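Local coordinates for protein alkaline serine protease (Pseudoalteromonas sp., PDB 1Y9Z) that probably cleaves peptide bonds in proteins as a cold-adapted, subtilisin-like serine endopeptidase, at residues 1-5 against 77-83. Numbering follows the deposited sequence.
With CA (calcium ion), chain C.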
loop_
_atom_site.group_PDB
_atom_site.type_symbol
_atom_site.label_atom_id
_atom_site.label_comp_id
_atom_site.label_asym_id
_atom_site.label_seq_id
_atom_site.Cartn_x
_atom_site.Cartn_y
_atom_site.Cartn_z
ATOM N N ALA A 1 -8.831 9.550 -16.900
ATOM C CA ALA A 1 -8.239 10.339 -15.784
ATOM C C ALA A 1 -7.233 9.491 -15.016
ATOM O O ALA A 1 -7.388 8.276 -14.902
ATOM C CB ALA A 1 -9.341 10.823 -14.847
ATOM N N GLU A 2 -6.203 10.141 -14.491
ATOM C CA GLU A 2 -5.166 9.454 -13.735
ATOM C C GLU A 2 -5.096 10.034 -12.330
ATOM O O GLU A 2 -5.082 11.252 -12.149
ATOM C CB GLU A 2 -3.825 9.613 -14.447
ATOM C CG GLU A 2 -2.639 8.983 -13.745
ATOM C CD GLU A 2 -1.414 8.972 -14.630
ATOM O OE1 GLU A 2 -1.118 7.921 -15.240
ATOM O OE2 GLU A 2 -0.752 10.025 -14.736
ATOM N N THR A 3 -5.055 9.154 -11.337
ATOM C CA THR A 3 -5.005 9.575 -9.945
ATOM C C THR A 3 -3.634 9.353 -9.318
ATOM O O THR A 3 -2.935 8.393 -9.644
ATOM C CB THR A 3 -6.059 8.810 -9.104
ATOM O OG1 THR A 3 -7.373 9.166 -9.550
ATOM C CG2 THR A 3 -5.929 9.152 -7.625
ATOM N N THR A 4 -3.249 10.267 -8.433
ATOM C CA THR A 4 -1.987 10.161 -7.718
ATOM C C THR A 4 -2.340 9.740 -6.293
ATOM O O THR A 4 -2.816 10.556 -5.499
ATOM C CB THR A 4 -1.239 11.513 -7.671
ATOM O OG1 THR A 4 -0.892 11.918 -9.001
ATOM C CG2 THR A 4 0.033 11.389 -6.846
ATOM N N PRO A 5 -2.131 8.457 -5.954
ATOM C CA PRO A 5 -2.447 7.985 -4.600
ATOM C C PRO A 5 -1.709 8.807 -3.549
ATOM O O PRO A 5 -0.587 9.257 -3.787
ATOM C CB PRO A 5 -2.012 6.519 -4.631
ATOM C CG PRO A 5 -0.925 6.503 -5.666
ATOM C CD PRO A 5 -1.489 7.395 -6.745
ATOM N N ALA A 77 2.831 6.875 -16.065
ATOM C CA ALA A 77 2.117 8.144 -16.175
ATOM C C ALA A 77 1.516 8.172 -17.580
ATOM O O ALA A 77 2.248 8.150 -18.574
ATOM C CB ALA A 77 3.087 9.305 -15.986
ATOM N N ASN A 78 0.189 8.218 -17.660
ATOM C CA ASN A 78 -0.483 8.196 -18.954
ATOM C C ASN A 78 -1.950 8.623 -18.924
ATOM O O ASN A 78 -2.739 8.176 -19.754
ATOM C CB ASN A 78 -0.397 6.784 -19.534
ATOM C CG ASN A 78 -0.883 5.733 -18.555
ATOM O OD1 ASN A 78 -1.559 6.055 -17.577
ATOM N ND2 ASN A 78 -0.550 4.471 -18.815
ATOM N N ASN A 79 -2.332 9.471 -17.980
ATOM C CA ASN A 79 -3.724 9.929 -17.915
ATOM C C ASN A 79 -4.777 8.839 -17.632
ATOM O O ASN A 79 -5.972 9.050 -17.857
ATOM C CB ASN A 79 -4.086 10.669 -19.212
ATOM C CG ASN A 79 -5.415 11.403 -19.122
ATOM O OD1 ASN A 79 -5.619 12.236 -18.238
ATOM N ND2 ASN A 79 -6.322 11.103 -20.045
ATOM N N GLU A 80 -4.340 7.672 -17.166
ATOM C CA GLU A 80 -5.266 6.592 -16.806
ATOM C C GLU A 80 -4.692 5.868 -15.594
ATOM O O GLU A 80 -3.482 5.873 -15.378
ATOM C CB GLU A 80 -5.474 5.594 -17.960
ATOM C CG GLU A 80 -4.318 4.636 -18.230
ATOM C CD GLU A 80 -4.655 3.596 -19.295
ATOM O OE1 GLU A 80 -5.440 2.663 -19.009
ATOM O OE2 GLU A 80 -4.138 3.714 -20.427
ATOM N N GLY A 81 -5.561 5.268 -14.789
ATOM C CA GLY A 81 -5.090 4.547 -13.621
ATOM C C GLY A 81 -4.387 5.405 -12.588
ATOM O O GLY A 81 -4.936 6.399 -12.111
ATOM N N VAL A 82 -3.165 5.016 -12.236
ATOM C CA VAL A 82 -2.388 5.743 -11.238
ATOM C C VAL A 82 -0.969 6.013 -11.734
ATOM O O VAL A 82 -0.680 5.882 -12.927
ATOM C CB VAL A 82 -2.319 4.937 -9.910
ATOM C CG1 VAL A 82 -3.722 4.736 -9.352
ATOM C CG2 VAL A 82 -1.653 3.591 -10.147
ATOM N N VAL A 83 -0.097 6.412 -10.811
ATOM C CA VAL A 83 1.306 6.678 -11.107
ATOM C C VAL A 83 2.144 6.149 -9.948
ATOM O O VAL A 83 1.731 6.230 -8.788
ATOM C CB VAL A 83 1.595 8.196 -11.274
ATOM C CG1 VAL A 83 0.929 8.713 -12.529
ATOM C CG2 VAL A 83 1.104 8.965 -10.060
HETATM CA CA CA C . -1.255 5.584 -15.227
HETATM O O HOH W 1 -8.450 5.084 -15.405
HETATM O O HOH W 2 -5.202 12.595 -15.573
#
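Thr3 N donates a nearly straight hydrogen bond to Gly81 O (2.9 Å, 173°), while the N-terminal amine of Ala1 reaches Asn79 O. The two irregular segments thus lie side by side and run the same way, the chain end fastened along a loop that follows helix 65-74. Gly81 suits its place because a phi of 63° with a psi of -125° is easy for glycine and costly for residues with a side chain. Buried Thr3 O meets just a CA-H contact from Val82 CA (3.1 Å). A water accepting from Glu2 N and donating to Asn79 OD1 adds a further link.

Between these bonds Glu2 sends its side chain across the loop. With CG anti to the backbone N and the chain extended beyond it, the carboxylate arrives at a calcium ion, which OE1 binds at 2.3 Å. The same oxygen accepts from Asn78 N (2.8 Å) on its syn side, somewhat out of the carboxylate plane, a second grip that helps fix the carboxylate's rotation. Asn78 OD1 binds the metal at 2.4 Å and takes Glu80 N in an Asx turn; an amide oxygen does both without adding charge. Glu80 and Val82 contribute carbonyl oxygens, so the loop itself wraps the ion.

Val83 CG1 packs against the carboxylate, 3.1 Å from Glu2 OE2, while its CG2 meets Thr4 OG1. Replacing Val83 by alanine removes both methyl tips, which would probably open a gap between Glu2 and Thr4. Pro5, just before helix 6-10, rests its CD on Val82 CB.

Asp39 and Ile76 complete the site, consistent with the subtilase calcium site in which a metal-binding loop anchors the N-terminal segment.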